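Local coordinates for epidermin biosynthesis protein EpiD (PDB 3QJG) that probably catalyses the FMN-dependent oxidative decarboxylation of the C-terminal cysteine of the epidermin precursor peptide during lantibiotic maturation, at residues I97-N100 with L101-I105; K45-G49 with E50-Q54; L83-S87 with N88-K92. All blocks are in the same frame, centred on the assembly; numbering follows the deposited sequence. Where two conformers were deposited one is given.

Interaction 1: residues I97-N100 with L101-I105. With FMN (flavin mononucleotide), chain P.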
loop_
_atom_site.group_PDB
_atom_site.type_symbol
_atom_site.label_atom_id
_atom_site.label_comp_id
_atom_site.label_asym_id
_atom_site.label_seq_id
_atom_site.Cartn_x
_atom_site.Cartn_y
_atom_site.Cartn_z
ATOM N N ILE A 97 24.157 -26.315 -0.970
ATOM C CA ILE A 97 23.607 -24.957 -0.965
ATOM C C ILE A 97 22.150 -25.166 -0.559
ATOM O O ILE A 97 21.436 -25.905 -1.226
ATOM C CB ILE A 97 23.680 -24.334 -2.367
ATOM C CG1 ILE A 97 25.129 -24.315 -2.879
ATOM C CG2 ILE A 97 23.168 -22.869 -2.391
ATOM C CD1 ILE A 97 26.128 -24.151 -1.825
ATOM N N CYS A 98 21.742 -24.597 0.551
ATOM C CA CYS A 98 20.358 -24.690 1.002
ATOM C C CYS A 98 19.875 -23.315 1.396
ATOM O O CYS A 98 19.777 -23.020 2.582
ATOM C CB CYS A 98 20.236 -25.690 2.151
ATOM S SG CYS A 98 21.580 -25.854 3.295
ATOM N N ASP A 99 19.515 -22.489 0.397
ATOM C CA ASP A 99 19.049 -21.116 0.671
ATOM C C ASP A 99 17.522 -20.938 0.689
ATOM O O ASP A 99 17.057 -19.788 0.830
ATOM C CB ASP A 99 19.797 -20.003 -0.123
ATOM C CG ASP A 99 19.901 -20.256 -1.608
ATOM O OD1 ASP A 99 19.087 -21.065 -2.078
ATOM O OD2 ASP A 99 20.830 -19.646 -2.313
ATOM N N ASN A 100 16.785 -22.066 0.596
ATOM C CA ASN A 100 15.346 -22.113 0.893
ATOM C C ASN A 100 14.900 -23.347 1.658
ATOM O O ASN A 100 15.695 -24.222 1.875
ATOM C CB ASN A 100 14.550 -21.959 -0.362
ATOM C CG ASN A 100 14.797 -23.057 -1.381
ATOM O OD1 ASN A 100 14.876 -24.252 -1.055
ATOM N ND2 ASN A 100 14.833 -22.654 -2.667
ATOM N N LEU A 101 13.622 -23.442 2.052
ATOM C CA LEU A 101 13.225 -24.519 2.903
ATOM C C LEU A 101 13.356 -25.907 2.200
ATOM O O LEU A 101 13.837 -26.880 2.766
ATOM C CB LEU A 101 11.766 -24.250 3.398
ATOM C CG LEU A 101 11.282 -25.356 4.286
ATOM C CD1 LEU A 101 12.324 -25.581 5.466
ATOM C CD2 LEU A 101 9.743 -25.015 4.746
ATOM N N LEU A 102 12.928 -26.006 0.947
ATOM C CA LEU A 102 13.022 -27.212 0.196
ATOM C C LEU A 102 14.431 -27.750 0.135
ATOM O O LEU A 102 14.667 -28.955 0.307
ATOM C CB LEU A 102 12.536 -26.945 -1.243
ATOM C CG LEU A 102 12.588 -28.054 -2.285
ATOM C CD1 LEU A 102 11.587 -27.731 -3.393
ATOM C CD2 LEU A 102 13.994 -28.202 -2.954
ATOM N N LEU A 103 15.373 -26.866 -0.140
ATOM C CA LEU A 103 16.740 -27.296 -0.312
ATOM C C LEU A 103 17.392 -27.743 0.993
ATOM O O LEU A 103 18.237 -28.660 1.001
ATOM C CB LEU A 103 17.588 -26.195 -0.914
ATOM C CG LEU A 103 17.350 -25.707 -2.338
ATOM C CD1 LEU A 103 18.235 -24.477 -2.645
ATOM C CD2 LEU A 103 17.658 -26.818 -3.291
ATOM N N THR A 104 17.046 -27.050 2.070
ATOM C CA THR A 104 17.482 -27.410 3.415
ATOM C C THR A 104 16.939 -28.779 3.898
ATOM O O THR A 104 17.664 -29.552 4.564
ATOM C CB THR A 104 17.041 -26.318 4.446
ATOM O OG1 THR A 104 17.542 -25.047 4.003
ATOM C CG2 THR A 104 17.493 -26.618 5.848
ATOM N N ILE A 105 15.671 -29.033 3.624
ATOM C CA ILE A 105 15.088 -30.328 3.798
ATOM C C ILE A 105 15.863 -31.431 3.082
ATOM O O ILE A 105 16.182 -32.427 3.728
ATOM C CB ILE A 105 13.623 -30.368 3.397
ATOM C CG1 ILE A 105 12.812 -29.448 4.296
ATOM C CG2 ILE A 105 13.040 -31.783 3.605
ATOM C CD1 ILE A 105 11.378 -29.131 3.752
HETATM N N1 FMN P . 20.382 -24.160 9.551
HETATM C C2 FMN P . 21.647 -24.477 9.991
HETATM O O2 FMN P . 22.615 -24.754 9.204
HETATM N N3 FMN P . 21.852 -24.422 11.349
HETATM C C4 FMN P . 20.847 -24.139 12.249
HETATM O O4 FMN P . 21.133 -24.173 13.449
HETATM C C4A FMN P . 19.577 -23.841 11.785
HETATM N N5 FMN P . 18.507 -23.566 12.640
HETATM C C5A FMN P . 17.253 -23.228 12.138
HETATM C C6 FMN P . 16.185 -22.925 12.986
HETATM C C7 FMN P . 14.919 -22.580 12.472
HETATM C C7M FMN P . 13.751 -22.260 13.394
HETATM C C8 FMN P . 14.745 -22.568 11.084
HETATM C C8M FMN P . 13.424 -22.200 10.445
HETATM C C9 FMN P . 15.809 -22.868 10.242
HETATM C C9A FMN P . 17.058 -23.208 10.764
HETATM N N10 FMN P . 18.107 -23.526 9.913
HETATM C C10 FMN P . 19.363 -23.832 10.415
HETATM C "C1'" FMN P . 17.944 -23.525 8.456
HETATM C "C2'" FMN P . 18.560 -22.286 7.819
HETATM O "O2'" FMN P . 18.057 -21.063 8.297
HETATM C "C3'" FMN P . 18.276 -22.353 6.338
HETATM O "O3'" FMN P . 18.979 -23.410 5.702
HETATM C "C4'" FMN P . 18.624 -21.002 5.667
HETATM O "O4'" FMN P . 18.462 -21.123 4.297
HETATM C "C5'" FMN P . 20.015 -20.585 5.938
HETATM O "O5'" FMN P . 20.280 -19.411 5.219
HETATM P P FMN P . 21.573 -18.522 5.552
HETATM O O1P FMN P . 21.839 -17.521 4.361
HETATM O O2P FMN P . 22.655 -19.468 5.781
HETATM O O3P FMN P . 21.393 -17.854 6.876
HETATM O O HOH W 1 20.404 -28.565 -0.373
#
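Asn100 is the N-cap of helix 101-107, and its side chain closes the first turn by accepting the N-H of Leu103 at OD1 (2.8 Å, N-H...O angle 158°). The bond is nearly straight at the amide as well, with N placed almost along the C=O axis. It depends on CG standing between the backbone N and the carbonyl carbon (chi1 61°), which folds the amide back over the turn and presses OD1 to within 3.1 Å of Leu103 CG. The backbone oxygen of Asn100 is gripped twice from Thr104. The Thr104 N-H completes an ordinary helical bond at 3.1 Å, while Thr104 OG1 donates to the same Asn100 O from 2.9 Å, lying 41° above the carbonyl plane.

Having spent its proton on Asn100 O, Thr104 OG1 offers its oxygen to the ribityl chain of an FMN. The ribityl O3' lies within hydrogen-bonding distance of both Thr104 OG1 (2.8 Å) and Cys98 O (3.2 Å), so its one proton is shared between the two acceptors. Cys98 O also takes a second ribityl hydroxyl, O4', at 2.9 Å. This flavin lies largely in the pocket of the second subunit, so the capped turn supplies part of a site shared between chains. Asp99 has its carboxylate held elsewhere, in salt bridges to Lys92 of its own chain and Lys92 of the second subunit. Glu62 OE1 accepts the N-H of Leu101. One water donates both to Ile97 O and, at 2.6 Å, to Leu103 O.

Interaction 2: residues K45-G49 with E50-Q54; sequences KFING and EILKQ. With FMN (flavin mononucleotide), chain M.
Asn48 OD1 reaches forward over the first turn of helix 49-55 and accepts from Glu50 N at 3.2 Å, with a bent N-H...O angle of 137°. The next N-H, that of Ile51, makes a straighter but long and weak bond to the same oxygen. The side chain can do this because CG is swung opposite the backbone N (chi1 173°), which lays the amide across Ile51, its CG lying 3.6 Å from Ile51 CG1. Asn48 O receives Leu52 N at 3.0 Å as the first full helical turn closes, and Gly49 O follows by accepting from Lys53 N. In one of the two conformers modelled for Ile47, its CD1 meets Leu52 CD1 at 3.9 Å, the two side chains crossing at about a right angle and both packing on Leu12 and Tyr59.

Farther out, the other half of the Asn48 amide is committed to a subunit interface: ND2 donates to Lys45 O of the fourth subunit, whose Asn48 does the same in return. Glu50 and Lys53, one turn apart, form a salt bridge on the helix. Just before the cap, Phe46 directs the edge of its ring at the flavin of FMN, with CE1 3.7 Å from C7. The whole is an asparagine N-cap that starts a helix at a junction of several subunits, with Phe46 in the preceding loop lining the flavin pocket of this Flavoprotein-family fold.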
loop_
_atom_site.group_PDB
_atom_site.type_symbol
_atom_site.label_atom_id
_atom_site.label_comp_id
_atom_site.label_asym_id
_atom_site.label_seq_id
_atom_site.Cartn_x
_atom_site.Cartn_y
_atom_site.Cartn_z
ATOM N N LYS A 45 5.621 -19.820 -8.424
ATOM C CA LYS A 45 4.868 -19.130 -9.489
ATOM C C LYS A 45 4.233 -20.084 -10.484
ATOM O O LYS A 45 3.350 -19.654 -11.216
ATOM C CB LYS A 45 5.767 -18.121 -10.261
ATOM C CG LYS A 45 6.854 -18.791 -11.064
ATOM C CD LYS A 45 7.847 -17.792 -11.773
ATOM C CE LYS A 45 9.241 -18.416 -11.698
ATOM N NZ LYS A 45 10.065 -17.890 -12.755
ATOM N N PHE A 46 4.688 -21.336 -10.533
ATOM C CA PHE A 46 4.135 -22.336 -11.427
ATOM C C PHE A 46 2.889 -23.051 -10.873
ATOM O O PHE A 46 2.166 -23.703 -11.661
ATOM C CB PHE A 46 5.153 -23.394 -11.829
ATOM C CG PHE A 46 6.341 -22.867 -12.628
ATOM C CD1 PHE A 46 6.426 -23.078 -13.972
ATOM C CD2 PHE A 46 7.403 -22.254 -12.004
ATOM C CE1 PHE A 46 7.524 -22.619 -14.699
ATOM C CE2 PHE A 46 8.480 -21.795 -12.722
ATOM C CZ PHE A 46 8.535 -21.986 -14.073
ATOM N N ILE A 47 2.589 -22.914 -9.582
ATOM C CA ILE A 47 1.560 -23.734 -8.946
ATOM C C ILE A 47 0.550 -22.884 -8.175
ATOM O O ILE A 47 0.683 -21.668 -8.075
ATOM C CB ILE A 47 2.157 -24.868 -8.026
ATOM C CG1 ILE A 47 3.112 -24.331 -6.953
ATOM C CG2 ILE A 47 2.904 -25.921 -8.874
ATOM C CD1 ILE A 47 2.472 -23.606 -5.787
ATOM N N ASN A 48 -0.467 -23.526 -7.623
ATOM C CA ASN A 48 -1.500 -22.792 -6.937
ATOM C C ASN A 48 -1.682 -23.569 -5.646
ATOM O O ASN A 48 -2.228 -24.660 -5.619
ATOM C CB ASN A 48 -2.694 -22.730 -7.863
ATOM C CG ASN A 48 -3.918 -22.138 -7.217
ATOM O OD1 ASN A 48 -4.024 -22.118 -5.993
ATOM N ND2 ASN A 48 -4.870 -21.647 -8.049
ATOM N N GLY A 49 -1.135 -23.023 -4.580
ATOM C CA GLY A 49 -1.073 -23.715 -3.326
ATOM C C GLY A 49 -2.405 -24.173 -2.800
ATOM O O GLY A 49 -2.473 -25.158 -2.093
ATOM N N GLU A 50 -3.483 -23.476 -3.108
ATOM C CA GLU A 50 -4.774 -23.915 -2.550
ATOM C C GLU A 50 -5.343 -25.071 -3.373
ATOM O O GLU A 50 -6.084 -25.891 -2.831
ATOM C CB GLU A 50 -5.768 -22.767 -2.485
ATOM C CG GLU A 50 -5.392 -21.692 -1.458
ATOM C CD GLU A 50 -5.769 -22.066 -0.020
ATOM O OE1 GLU A 50 -6.973 -22.364 0.222
ATOM O OE2 GLU A 50 -4.839 -22.044 0.850
ATOM N N ILE A 51 -4.998 -25.106 -4.667
ATOM C CA ILE A 51 -5.347 -26.218 -5.554
ATOM C C ILE A 51 -4.585 -27.463 -5.068
ATOM O O ILE A 51 -5.174 -28.493 -4.919
ATOM C CB ILE A 51 -5.024 -25.907 -7.073
ATOM C CG1 ILE A 51 -6.081 -24.981 -7.721
ATOM C CG2 ILE A 51 -4.847 -27.205 -7.916
ATOM C CD1 ILE A 51 -7.501 -25.478 -7.627
ATOM N N LEU A 52 -3.300 -27.337 -4.774
ATOM C CA LEU A 52 -2.513 -28.431 -4.213
ATOM C C LEU A 52 -3.187 -28.994 -2.964
ATOM O O LEU A 52 -3.276 -30.211 -2.818
ATOM C CB LEU A 52 -1.084 -28.011 -3.917
ATOM C CG LEU A 52 -0.183 -27.615 -5.090
ATOM C CD1 LEU A 52 1.175 -27.097 -4.637
ATOM C CD2 LEU A 52 0.020 -28.758 -6.044
ATOM N N LYS A 53 -3.724 -28.133 -2.113
ATOM C CA LYS A 53 -4.342 -28.606 -0.886
ATOM C C LYS A 53 -5.620 -29.349 -1.082
ATOM O O LYS A 53 -6.118 -29.918 -0.164
ATOM C CB LYS A 53 -4.589 -27.476 0.082
ATOM C CG LYS A 53 -3.344 -26.988 0.755
ATOM C CD LYS A 53 -3.682 -25.806 1.676
ATOM C CE LYS A 53 -2.654 -24.746 1.578
ATOM N NZ LYS A 53 -3.162 -23.446 2.049
ATOM N N GLN A 54 -6.166 -29.330 -2.286
ATOM C CA GLN A 54 -7.310 -30.154 -2.603
ATOM C C GLN A 54 -6.877 -31.623 -2.661
ATOM O O GLN A 54 -7.688 -32.526 -2.422
ATOM C CB GLN A 54 -7.913 -29.719 -3.931
ATOM C CG GLN A 54 -8.492 -28.327 -3.917
ATOM C CD GLN A 54 -9.812 -28.306 -3.154
ATOM O OE1 GLN A 54 -9.936 -27.649 -2.139
ATOM N NE2 GLN A 54 -10.762 -29.063 -3.618
HETATM N N1 FMN M . 14.529 -25.187 -15.414
HETATM C C2 FMN M . 14.766 -26.537 -15.362
HETATM O O2 FMN M . 15.819 -26.946 -14.889
HETATM N N3 FMN M . 13.863 -27.416 -15.867
HETATM C C4 FMN M . 12.702 -26.984 -16.430
HETATM O O4 FMN M . 11.969 -27.840 -16.865
HETATM C C4A FMN M . 12.426 -25.621 -16.513
HETATM N N5 FMN M . 11.260 -25.133 -17.065
HETATM C C5A FMN M . 11.016 -23.796 -17.059
HETATM C C6 FMN M . 9.866 -23.307 -17.661
HETATM C C7 FMN M . 9.617 -21.949 -17.659
HETATM C C7M FMN M . 8.371 -21.370 -18.263
HETATM C C8 FMN M . 10.547 -21.081 -17.075
HETATM C C8M FMN M . 10.366 -19.582 -17.090
HETATM C C9 FMN M . 11.717 -21.562 -16.524
HETATM C C9A FMN M . 11.964 -22.926 -16.509
HETATM N N10 FMN M . 13.159 -23.402 -15.969
HETATM C C10 FMN M . 13.368 -24.737 -15.972
HETATM C "C1'" FMN M . 14.222 -22.526 -15.358
HETATM C "C2'" FMN M . 14.158 -22.582 -13.834
HETATM O "O2'" FMN M . 12.815 -22.322 -13.384
HETATM C "C3'" FMN M . 15.185 -21.633 -13.337
HETATM O "O3'" FMN M . 16.522 -22.063 -13.690
HETATM C "C4'" FMN M . 15.071 -21.439 -11.825
HETATM O "O4'" FMN M . 16.140 -20.640 -11.346
HETATM C "C5'" FMN M . 15.179 -22.715 -11.058
HETATM O "O5'" FMN M . 14.828 -22.395 -9.724
HETATM P P FMN M . 14.459 -23.541 -8.659
HETATM O O1P FMN M . 14.685 -22.952 -7.301
HETATM O O2P FMN M . 15.343 -24.721 -8.903
HETATM O O3P FMN M . 13.046 -23.942 -8.574
#

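Interaction 3: residues L83-S87 with N88-K92; sequences LPATS and NTINK. With FMN (flavin mononucleotide), chain M.
Thr86, whose OG1 accepts the Thr89 N-H, spreads its CG2 methyl over one face of the flavin pyrimidine ring of FMN, 3.4 Å from C2. At the edge of that ring, Ser87 N donates to carbonyl oxygen O2 (2.9 Å, N-H...O angle 151°). The flat amide of Asn88 works at the phosphate: ND2 points an almost straight N-H (172°) at phosphate oxygen O2P, while its OD1 accepts from Cys98 N of the third subunit, so both ends of the amide are fixed.

O2P is the focus of the site. Besides Asn88 ND2, O2P takes Thr86 OG1 (2.6 Å) and Thr89 OG1 (2.8 Å). Thr86 OG1 has a double role, since its bond from Thr89 N, 3.1 Å long, caps helix 87-94. With OG1 held between the backbone N and the carbonyl carbon (chi1 54°), the hydroxyl faces both the helix N-H and the phosphate, and CG2 is left for the ring face. Behind this polar front, Ile90 N bonds to Thr86 O and Asn91 N to Ser87 O, while Ile90 CD1 touches Ala85 CB at 3.8 Å. Ser87 OG and Asn91 are tied outward, Ser87 to His107 of the third subunit and Asn91 to Asn132.

A helix that opens at the end of parallel strand 79-85 with its N-terminus at a phosphate is the Rossmann-like arrangement, in which the helix dipole would favour the anion. The run Pro84 to Thr89, reached through a cis peptide bond, corresponds in position to the PASANT motif of the homo-oligomeric flavin-containing cysteine decarboxylases, with threonine and serine at its third and fourth places.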
loop_
_atom_site.group_PDB
_atom_site.type_symbol
_atom_site.label_atom_id
_atom_site.label_comp_id
_atom_site.label_asym_id
_atom_site.label_seq_id
_atom_site.Cartn_x
_atom_site.Cartn_y
_atom_site.Cartn_z
ATOM N N LEU A 83 10.440 -33.634 -7.712
ATOM C CA LEU A 83 9.706 -33.905 -8.954
ATOM C C LEU A 83 8.769 -32.744 -9.297
ATOM O O LEU A 83 7.838 -32.450 -8.522
ATOM C CB LEU A 83 8.890 -35.205 -8.827
ATOM C CG LEU A 83 8.381 -35.724 -10.171
ATOM C CD1 LEU A 83 8.041 -37.203 -10.154
ATOM C CD2 LEU A 83 7.210 -34.898 -10.683
ATOM N N PRO A 84 9.016 -32.062 -10.428
ATOM C CA PRO A 84 10.183 -32.115 -11.338
ATOM C C PRO A 84 11.393 -31.459 -10.691
ATOM O O PRO A 84 11.226 -30.474 -9.973
ATOM C CB PRO A 84 9.761 -31.253 -12.505
ATOM C CG PRO A 84 8.701 -30.300 -11.898
ATOM C CD PRO A 84 8.016 -31.071 -10.862
ATOM N N ALA A 85 12.589 -31.933 -11.035
ATOM C CA ALA A 85 13.805 -31.468 -10.484
ATOM C C ALA A 85 14.482 -30.697 -11.569
ATOM O O ALA A 85 14.805 -31.297 -12.595
ATOM C CB ALA A 85 14.737 -32.651 -10.043
ATOM N N THR A 86 14.682 -29.391 -11.309
ATOM C CA THR A 86 15.441 -28.509 -12.141
ATOM C C THR A 86 16.899 -28.751 -12.003
ATOM O O THR A 86 17.382 -29.238 -10.944
ATOM C CB THR A 86 15.232 -27.028 -11.759
ATOM O OG1 THR A 86 15.494 -26.830 -10.357
ATOM C CG2 THR A 86 13.813 -26.582 -12.093
ATOM N N SER A 87 17.615 -28.359 -13.053
ATOM C CA SER A 87 19.040 -28.325 -12.987
ATOM C C SER A 87 19.601 -27.495 -11.807
ATOM O O SER A 87 20.565 -27.936 -11.144
ATOM C CB SER A 87 19.570 -27.769 -14.291
ATOM O OG SER A 87 20.927 -28.043 -14.370
ATOM N N ASN A 88 19.013 -26.312 -11.521
ATOM C CA ASN A 88 19.470 -25.489 -10.404
ATOM C C ASN A 88 19.403 -26.184 -9.104
ATOM O O ASN A 88 20.369 -26.099 -8.339
ATOM C CB ASN A 88 18.639 -24.178 -10.329
ATOM C CG ASN A 88 18.825 -23.413 -9.066
ATOM O OD1 ASN A 88 19.832 -22.784 -8.888
ATOM N ND2 ASN A 88 17.743 -23.353 -8.191
ATOM N N THR A 89 18.207 -26.747 -8.765
ATOM C CA THR A 89 18.074 -27.463 -7.551
ATOM C C THR A 89 19.069 -28.663 -7.456
ATOM O O THR A 89 19.729 -28.825 -6.435
ATOM C CB THR A 89 16.624 -27.860 -7.310
ATOM O OG1 THR A 89 15.852 -26.687 -6.992
ATOM C CG2 THR A 89 16.492 -28.889 -6.205
ATOM N N ILE A 90 19.269 -29.430 -8.522
ATOM C CA ILE A 90 20.191 -30.588 -8.469
ATOM C C ILE A 90 21.633 -30.097 -8.119
ATOM O O ILE A 90 22.340 -30.659 -7.234
ATOM C CB ILE A 90 20.100 -31.398 -9.806
ATOM C CG1 ILE A 90 18.827 -32.233 -9.818
ATOM C CG2 ILE A 90 21.355 -32.288 -10.110
ATOM C CD1 ILE A 90 18.412 -32.728 -11.187
ATOM N N ASN A 91 22.019 -29.014 -8.778
ATOM C CA ASN A 91 23.361 -28.482 -8.647
ATOM C C ASN A 91 23.565 -27.749 -7.273
ATOM O O ASN A 91 24.675 -27.744 -6.686
ATOM C CB ASN A 91 23.675 -27.573 -9.809
ATOM C CG ASN A 91 23.728 -28.289 -11.107
ATOM O OD1 ASN A 91 24.252 -29.417 -11.197
ATOM N ND2 ASN A 91 23.160 -27.678 -12.141
ATOM N N LYS A 92 22.516 -27.124 -6.782
ATOM C CA LYS A 92 22.560 -26.562 -5.438
ATOM C C LYS A 92 22.695 -27.724 -4.414
ATOM O O LYS A 92 23.532 -27.656 -3.491
ATOM C CB LYS A 92 21.341 -25.703 -5.122
ATOM C CG LYS A 92 21.249 -24.328 -5.826
ATOM C CD LYS A 92 20.843 -23.241 -4.927
ATOM C CE LYS A 92 20.431 -21.912 -5.500
ATOM N NZ LYS A 92 19.324 -21.307 -4.602
HETATM N N1 FMN M . 14.529 -25.187 -15.414
HETATM C C2 FMN M . 14.766 -26.537 -15.362
HETATM O O2 FMN M . 15.819 -26.946 -14.889
HETATM N N3 FMN M . 13.863 -27.416 -15.867
HETATM C C4 FMN M . 12.702 -26.984 -16.430
HETATM O O4 FMN M . 11.969 -27.840 -16.865
HETATM C C4A FMN M . 12.426 -25.621 -16.513
HETATM N N5 FMN M . 11.260 -25.133 -17.065
HETATM C C5A FMN M . 11.016 -23.796 -17.059
HETATM C C6 FMN M . 9.866 -23.307 -17.661
HETATM C C7 FMN M . 9.617 -21.949 -17.659
HETATM C C7M FMN M . 8.371 -21.370 -18.263
HETATM C C8 FMN M . 10.547 -21.081 -17.075
HETATM C C8M FMN M . 10.366 -19.582 -17.090
HETATM C C9 FMN M . 11.717 -21.562 -16.524
HETATM C C9A FMN M . 11.964 -22.926 -16.509
HETATM N N10 FMN M . 13.159 -23.402 -15.969
HETATM C C10 FMN M . 13.368 -24.737 -15.972
HETATM C "C1'" FMN M . 14.222 -22.526 -15.358
HETATM C "C2'" FMN M . 14.158 -22.582 -13.834
HETATM O "O2'" FMN M . 12.815 -22.322 -13.384
HETATM C "C3'" FMN M . 15.185 -21.633 -13.337
HETATM O "O3'" FMN M . 16.522 -22.063 -13.690
HETATM C "C4'" FMN M . 15.071 -21.439 -11.825
HETATM O "O4'" FMN M . 16.140 -20.640 -11.346
HETATM C "C5'" FMN M . 15.179 -22.715 -11.058
HETATM O "O5'" FMN M . 14.828 -22.395 -9.724
HETATM P P FMN M . 14.459 -23.541 -8.659
HETATM O O1P FMN M . 14.685 -22.952 -7.301
HETATM O O2P FMN M . 15.343 -24.721 -8.903
HETATM O O3P FMN M . 13.046 -23.942 -8.574
#

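In the fold
Interactions 1 and 3 touch, their centres 12 Å apart: beyond the salt bridge that joins them, Leu103 CD2 packs on Thr89 CG2 at 3.8 Å and Leu103 CD1 on Lys92 CD at 3.7 Å. Yet they hold different flavins of one kind of site. Interaction 3 grips the phosphate and pyrimidine end of an FMN whose ribityl hydroxyls meet Cys98 and Thr104 of the third subunit, the counterparts of the residues that serve a neighbour's cofactor in interaction 1. Interaction 2, about 20 Å from both centre to centre, nears interaction 3 to about 7 Å between nearest atoms; its Phe46 meets the dimethylbenzene end of the same FMN, on the face that Thr86 covers.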